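Local coordinates for Lmo0488 protein (Listeria monocytogenes serovar 1/2a, PDB 5TED) that binds shikimate through this effector-binding domain and, as a LysR-type regulator, activates transcription of the genes for protocatechuate biosynthesis, at residues 131-136 and 142-147; 152-155 and 159-162. All blocks are in the same frame, centred on the assembly; numbering follows the deposited sequence.

Contact 1 (131-136 and 142-147). With SKM ((3R,4S,5R)-3,4,5-trihydroxycyclohex-1-ene-1-carboxylic acid), chain D.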
ATOM      1  N   ILE A 131      -7.659   2.617 -21.412  1.00 28.06           N
ATOM      2  CA  ILE A 131      -7.493   2.783 -19.972  1.00 28.09           C
ATOM      3  C   ILE A 131      -8.851   3.056 -19.345  1.00 24.09           C
ATOM      4  O   ILE A 131      -9.496   4.069 -19.646  1.00 23.03           O
ATOM      5  CB  ILE A 131      -6.489   3.895 -19.649  1.00 23.80           C
ATOM      6  CG1 ILE A 131      -5.111   3.476 -20.175  1.00 20.14           C
ATOM      7  CG2 ILE A 131      -6.434   4.123 -18.139  1.00 25.77           C
ATOM      8  CD1 ILE A 131      -4.074   4.599 -20.198  1.00 23.00           C
ATOM      9  N   GLY A 132      -9.281   2.149 -18.473  1.00 20.35           N
ATOM     10  CA  GLY A 132     -10.546   2.277 -17.787  1.00 24.69           C
ATOM     11  C   GLY A 132     -10.433   3.113 -16.528  1.00 23.97           C
ATOM     12  O   GLY A 132     -11.344   3.882 -16.213  1.00 23.99           O
ATOM     13  N   CYS A 133      -9.319   2.993 -15.811  1.00 24.41           N
ATOM     14  CA  CYS A 133      -9.118   3.746 -14.578  1.00 27.17           C
ATOM     15  C   CYS A 133      -7.630   3.772 -14.254  1.00 29.38           C
ATOM     16  O   CYS A 133      -6.831   3.039 -14.842  1.00 22.53           O
ATOM     17  CB  CYS A 133      -9.905   3.139 -13.414  1.00 24.11           C
ATOM     18  SG  CYS A 133      -9.448   1.434 -12.990  1.00 22.06           S
ATOM     19  N   TYR A 134      -7.258   4.638 -13.315  1.00 25.85           N
ATOM     20  CA  TYR A 134      -5.889   4.683 -12.821  1.00 19.50           C
ATOM     21  C   TYR A 134      -5.853   4.323 -11.343  1.00 22.38           C
ATOM     22  O   TYR A 134      -6.799   4.607 -10.591  1.00 16.73           O
ATOM     23  CB  TYR A 134      -5.249   6.068 -13.014  1.00 20.06           C
ATOM     24  CG  TYR A 134      -5.040   6.503 -14.463  1.00 26.43           C
ATOM     25  CD1 TYR A 134      -3.886   6.159 -15.154  1.00 20.95           C
ATOM     26  CD2 TYR A 134      -5.988   7.277 -15.128  1.00 30.31           C
ATOM     27  CE1 TYR A 134      -3.675   6.574 -16.464  1.00 29.08           C
ATOM     28  CE2 TYR A 134      -5.786   7.692 -16.440  1.00 31.09           C
ATOM     29  CZ  TYR A 134      -4.631   7.333 -17.103  1.00 30.59           C
ATOM     30  OH  TYR A 134      -4.409   7.726 -18.397  1.00 27.76           O
ATOM     31  N   VAL A 135      -4.751   3.682 -10.934  1.00 16.43           N
ATOM     32  CA  VAL A 135      -4.440   3.435  -9.527  1.00 17.46           C
ATOM     33  C   VAL A 135      -2.939   3.627  -9.350  1.00 20.72           C
ATOM     34  O   VAL A 135      -2.154   3.508 -10.295  1.00 17.70           O
ATOM     35  CB  VAL A 135      -4.843   2.025  -9.015  1.00 24.63           C
ATOM     36  CG1 VAL A 135      -6.144   1.562  -9.633  1.00 25.21           C
ATOM     37  CG2 VAL A 135      -3.751   1.021  -9.270  1.00 27.44           C
ATOM     38  N   GLU A 136      -2.536   3.890  -8.110  1.00 14.14           N
ATOM     39  CA  GLU A 136      -1.124   4.063  -7.795  1.00 25.90           C
ATOM     40  C   GLU A 136      -0.495   2.814  -7.190  1.00 25.09           C
ATOM     41  O   GLU A 136       0.574   2.386  -7.629  1.00 34.12           O
ATOM     42  CB  GLU A 136      -0.920   5.249  -6.848  1.00 25.33           C
ATOM     43  CG  GLU A 136       0.547   5.416  -6.464  1.00 34.44           C
ATOM     44  CD  GLU A 136       0.815   6.681  -5.670  1.00 35.40           C
ATOM     45  OE1 GLU A 136       0.994   6.578  -4.436  1.00 36.28           O
ATOM     46  OE2 GLU A 136       0.817   7.781  -6.293  1.00 33.49           O
ATOM     47  N   VAL A 142      -4.401  -5.150  -8.320  1.00 14.38           N
ATOM     48  CA  VAL A 142      -4.850  -6.534  -8.440  1.00 16.43           C
ATOM     49  C   VAL A 142      -6.225  -6.717  -7.789  1.00 15.92           C
ATOM     50  O   VAL A 142      -7.031  -7.555  -8.232  1.00 15.92           O
ATOM     51  CB  VAL A 142      -3.798  -7.510  -7.880  1.00 12.53           C
ATOM     52  CG1 VAL A 142      -3.584  -7.321  -6.386  1.00 16.31           C
ATOM     53  CG2 VAL A 142      -4.196  -8.957  -8.230  1.00 18.21           C
ATOM     54  N   GLY A 143      -6.541  -5.910  -6.773  1.00 12.84           N
ATOM     55  CA  GLY A 143      -7.878  -5.960  -6.196  1.00 13.45           C
ATOM     56  C   GLY A 143      -8.953  -5.731  -7.242  1.00 14.94           C
ATOM     57  O   GLY A 143      -9.937  -6.474  -7.314  1.00 17.74           O
ATOM     58  N   LEU A 144      -8.760  -4.721  -8.096  1.00 14.76           N
ATOM     59  CA  LEU A 144      -9.746  -4.427  -9.134  1.00 19.05           C
ATOM     60  C   LEU A 144      -9.709  -5.461 -10.255  1.00 14.50           C
ATOM     61  O   LEU A 144     -10.765  -5.791 -10.821  1.00 15.23           O
ATOM     62  CB  LEU A 144      -9.534  -3.014  -9.686  1.00 15.94           C
ATOM     63  CG  LEU A 144      -9.882  -1.886  -8.704  1.00 18.87           C
ATOM     64  CD1 LEU A 144      -9.264  -0.588  -9.182  1.00 12.43           C
ATOM     65  CD2 LEU A 144     -11.396  -1.744  -8.578  1.00 20.21           C
ATOM     66  N   VAL A 145      -8.528  -6.003 -10.588  1.00 16.51           N
ATOM     67  CA  VAL A 145      -8.502  -7.059 -11.601  1.00 13.76           C
ATOM     68  C   VAL A 145      -9.301  -8.254 -11.118  1.00 16.64           C
ATOM     69  O   VAL A 145     -10.022  -8.896 -11.891  1.00 17.40           O
ATOM     70  CB  VAL A 145      -7.061  -7.482 -11.957  1.00 14.99           C
ATOM     71  CG1 VAL A 145      -7.121  -8.602 -12.995  1.00 14.39           C
ATOM     72  CG2 VAL A 145      -6.276  -6.333 -12.510  1.00 17.13           C
ATOM     73  N   SER A 146      -9.215  -8.540  -9.813  1.00 17.67           N
ATOM     74  CA  SER A 146      -9.858  -9.705  -9.225  1.00 23.65           C
ATOM     75  C   SER A 146     -11.380  -9.656  -9.336  1.00 25.32           C
ATOM     76  O   SER A 146     -12.025 -10.714  -9.317  1.00 20.45           O
ATOM     77  CB  SER A 146      -9.447  -9.806  -7.752  1.00 20.21           C
ATOM     78  OG  SER A 146      -9.700 -11.095  -7.232  1.00 31.02           O
ATOM     79  N   VAL A 147     -11.969  -8.469  -9.460  1.00 17.24           N
ATOM     80  CA  VAL A 147     -13.399  -8.346  -9.712  1.00 19.07           C
ATOM     81  C   VAL A 147     -13.674  -8.091 -11.194  1.00 22.43           C
ATOM     82  O   VAL A 147     -14.762  -7.643 -11.561  1.00 20.08           O
ATOM     83  CB  VAL A 147     -14.053  -7.278  -8.816  1.00 22.64           C
ATOM     84  CG1 VAL A 147     -13.933  -7.671  -7.334  1.00 16.58           C
ATOM     85  CG2 VAL A 147     -13.439  -5.916  -9.050  1.00 19.36           C
TER
HETATM   86  O12 SKM D 401       4.220   0.243  -6.502  1.00 15.27           O
HETATM   87  C8  SKM D 401       3.667   0.771  -7.704  1.00 15.96           C
HETATM   88  C6  SKM D 401       3.623   2.143  -7.681  1.00 13.02           C
HETATM   89  O7  SKM D 401       3.078   2.667  -8.891  1.00 16.36           O
HETATM   90  C5  SKM D 401       5.108   2.850  -7.521  1.00 12.35           C
HETATM   91  C4  SKM D 401       6.090   2.339  -8.484  1.00 17.90           C
HETATM   92  C1  SKM D 401       7.377   3.112  -8.808  1.00 17.30           C
HETATM   93  O2  SKM D 401       7.429   4.348  -8.544  1.00 19.67           O
HETATM   94  O3  SKM D 401       8.358   2.518  -9.351  1.00 18.72           O
HETATM   95  C10 SKM D 401       5.840   0.906  -9.158  1.00 13.27           C
HETATM   96  C9  SKM D 401       4.586   0.233  -9.012  1.00 16.11           C
HETATM   97  O11 SKM D 401       4.832  -1.106  -8.844  1.00 14.29           O
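Leu144 meets Val135 and Cys133 through one methyl group, CD1. Its CD1 lies 3.8 Å from CG1 of Val135 and 4.3 Å from SG of Cys133, so a single methyl touches two side chains of the strand. The side chains of Val135 and Leu144 run past each other in opposite directions, and a methyl at the end of each makes the touch. Leu144 holds CG anti to its carbonyl carbon (chi1 -70°), and the nearly extended chi2 then carries CD1 toward the strand. In Val135, chi1 of -37° is well short of a staggered value. CG1 is the branch that faces the leucine.

Cys133 and Val135 are two residues apart, so both project from the same side of strand 130-135. Tyr134 points the other way, where CG2 of Ile131 sits 3.8 Å above one face of its ring. The strand and helix 138-146 form a beta-alpha unit of the periplasmic-binding-protein fold found in LysR effector domains. Strand 104-108 runs parallel beside 130-135, and its Ile106 touches Cys133, Val135 and Leu144. The second subunit adds a strand that pairs in parallel with Cys133 and Tyr134, and its Phe38 packs on both Val135 and Leu144, which brings the dimer interface into this small apolar cluster.

At the end of the strand the chemistry turns polar. Shikimate O7 donates a hydrogen bond of 2.8 Å to the backbone O of Glu136, with a C-O...O7 angle near 154°. The rest of Glu136 is held separately: OE1 by Tyr11 OH, OE2 by Thr111 OG1, and the backbone N by Gln40 OE1 of the second subunit.

Contact 2 (152-155 and 159-162)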
ATOM      1  N   SER A 152      -4.522  -5.731 -16.193  1.00 15.06           N
ATOM      2  CA  SER A 152      -3.411  -4.848 -15.855  1.00 18.33           C
ATOM      3  C   SER A 152      -2.085  -5.445 -16.317  1.00 21.42           C
ATOM      4  O   SER A 152      -1.969  -6.649 -16.542  1.00 19.16           O
ATOM      5  CB  SER A 152      -3.371  -4.565 -14.346  1.00 21.50           C
ATOM      6  OG  SER A 152      -2.834  -5.675 -13.643  1.00 24.39           O
ATOM      7  N   ILE A 153      -1.090  -4.566 -16.468  1.00 15.81           N
ATOM      8  CA  ILE A 153       0.318  -4.945 -16.543  1.00 18.77           C
ATOM      9  C   ILE A 153       0.991  -4.413 -15.285  1.00 19.25           C
ATOM     10  O   ILE A 153       0.839  -3.235 -14.951  1.00 16.56           O
ATOM     11  CB  ILE A 153       0.988  -4.385 -17.808  1.00 19.21           C
ATOM     12  CG1 ILE A 153       2.482  -4.713 -17.830  1.00 22.12           C
ATOM     13  CG2 ILE A 153       0.805  -2.876 -17.881  1.00 23.17           C
ATOM     14  CD1 ILE A 153       3.173  -4.305 -19.134  1.00 16.13           C
ATOM     15  N   MET A 154       1.719  -5.270 -14.576  1.00 14.66           N
ATOM     16  CA  MET A 154       2.252  -4.891 -13.271  1.00 12.89           C
ATOM     17  C   MET A 154       3.398  -5.830 -12.928  1.00 17.03           C
ATOM     18  O   MET A 154       3.590  -6.849 -13.592  1.00 14.33           O
ATOM     19  CB  MET A 154       1.163  -4.936 -12.184  1.00 18.75           C
ATOM     20  CG  MET A 154       0.579  -6.307 -11.942  1.00 14.95           C
ATOM     21  SD  MET A 154      -0.921  -6.307 -10.912  1.00 17.69           S
ATOM     22  CE  MET A 154      -0.311  -5.522  -9.415  1.00 17.03           C
ATOM     23  N   PRO A 155       4.172  -5.517 -11.886  1.00 13.85           N
ATOM     24  CA  PRO A 155       5.249  -6.428 -11.476  1.00 20.37           C
ATOM     25  C   PRO A 155       4.683  -7.737 -10.956  1.00 18.45           C
ATOM     26  O   PRO A 155       3.662  -7.763 -10.266  1.00 14.59           O
ATOM     27  CB  PRO A 155       5.972  -5.666 -10.351  1.00 21.89           C
ATOM     28  CG  PRO A 155       5.423  -4.306 -10.332  1.00 18.54           C
ATOM     29  CD  PRO A 155       4.063  -4.349 -10.999  1.00 17.85           C
ATOM     30  N   SER A 159       1.767 -11.570  -3.867  1.00 18.03           N
ATOM     31  CA  SER A 159       0.352 -11.476  -3.520  1.00 21.90           C
ATOM     32  C   SER A 159      -0.580 -11.874  -4.665  1.00 16.21           C
ATOM     33  O   SER A 159      -1.744 -12.201  -4.413  1.00 18.46           O
ATOM     34  CB  SER A 159       0.033 -10.052  -3.079  1.00 23.56           C
ATOM     35  OG  SER A 159       0.301  -9.129  -4.126  1.00 22.60           O
ATOM     36  N   LEU A 160      -0.109 -11.845  -5.915  1.00 16.77           N
ATOM     37  CA  LEU A 160      -1.000 -12.122  -7.041  1.00 15.13           C
ATOM     38  C   LEU A 160      -1.605 -13.522  -6.936  1.00 16.30           C
ATOM     39  O   LEU A 160      -2.766 -13.732  -7.306  1.00 17.75           O
ATOM     40  CB  LEU A 160      -0.239 -11.956  -8.372  1.00 15.36           C
ATOM     41  CG  LEU A 160       0.423 -10.589  -8.627  1.00 16.54           C
ATOM     42  CD1 LEU A 160       1.135 -10.485 -10.002  1.00 16.15           C
ATOM     43  CD2 LEU A 160      -0.559  -9.423  -8.432  1.00 16.87           C
ATOM     44  N   ALA A 161      -0.851 -14.479  -6.396  1.00 21.27           N
ATOM     45  CA  ALA A 161      -1.336 -15.853  -6.296  1.00 20.95           C
ATOM     46  C   ALA A 161      -2.553 -15.997  -5.386  1.00 23.16           C
ATOM     47  O   ALA A 161      -3.211 -17.043  -5.432  1.00 27.68           O
ATOM     48  CB  ALA A 161      -0.213 -16.764  -5.804  1.00 21.69           C
ATOM     49  N   HIS A 162      -2.900 -14.973  -4.601  1.00 24.81           N
ATOM     50  CA  HIS A 162      -3.974 -15.078  -3.621  1.00 26.01           C
ATOM     51  C   HIS A 162      -5.213 -14.284  -4.010  1.00 24.78           C
ATOM     52  O   HIS A 162      -6.147 -14.163  -3.208  1.00 23.19           O
ATOM     53  CB  HIS A 162      -3.442 -14.658  -2.253  1.00 24.52           C
ATOM     54  CG  HIS A 162      -2.173 -15.360  -1.896  1.00 20.30           C
ATOM     55  ND1 HIS A 162      -2.102 -16.727  -1.733  1.00 29.91           N
ATOM     56  CD2 HIS A 162      -0.908 -14.896  -1.753  1.00 22.98           C
ATOM     57  CE1 HIS A 162      -0.853 -17.070  -1.465  1.00 23.91           C
ATOM     58  NE2 HIS A 162      -0.109 -15.977  -1.473  1.00 25.98           N
TER
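Leu160 meets the flat carbonyl group of Pro155 with its CD1 methyl, 3.7 Å from the Pro155 O. The C-O...CD1 angle is about 128°, and the methyl is tilted somewhat off the carbonyl plane. It therefore comes obliquely past the oxygen. This is a van der Waals touch. The proline ring is turned elsewhere: Phe108 and Gln77 pack against it, and it lines the shikimate pocket, about 4 Å from the bound ligand.

The other methyl of Leu160 meets Met154. CD2 stands 4.0 Å from SD and also 4.0 Å from CE of Met154, so it faces the S-CH3 end of the chain. The two side chains pass each other in opposite directions. In Met154, CG lies between the backbone N and the carbonyl carbon (chi1 63°). The chain then runs on extended, and a bend at chi3 brings CE round beside the leucine methyl. Leu160 is extended about chi2 (-178°), and its fork presents one methyl to the thioether and the other to the carbonyl.

Strand 152-155 pairs antiparallel with 69-84, through backbone bonds of Ser152 with Val82 and Met154 with Val80, and the side chain of Val82 touches both Met154 and Leu160. Leu160 lies in a 3-10 segment in the connection between strands 152-155 and 165-170. This turn is held by a bond of 3.0 Å from His162 N to Ser159 O.

No hydrogen bond joins the two segments. The methyl-thioether and methyl-carbonyl touches are both van der Waals contacts, so shape and burial, not directed bonds, keep the turn on the strand.

The two contacts follow in series along the chain, and their centres are 11 Å apart. Contact 1 ends on helix 138-146, and strand 152-155 of contact 2 comes next. The contacts touch directly: Val142 CG2 lies 3.7 Å from Leu160 CD2, and Val145 CG2 lies 3.7 Å from Ser152 OG. The helix therefore has strand 130-135 on one flank and contact 2 on another. Strand 130-135 pairs in parallel with 104-108, and strand 152-155 pairs antiparallel with 69-84. Each contact contributes one residue to the shikimate pocket. The packing joins the segments that carry these two residues, Glu136 and Pro155.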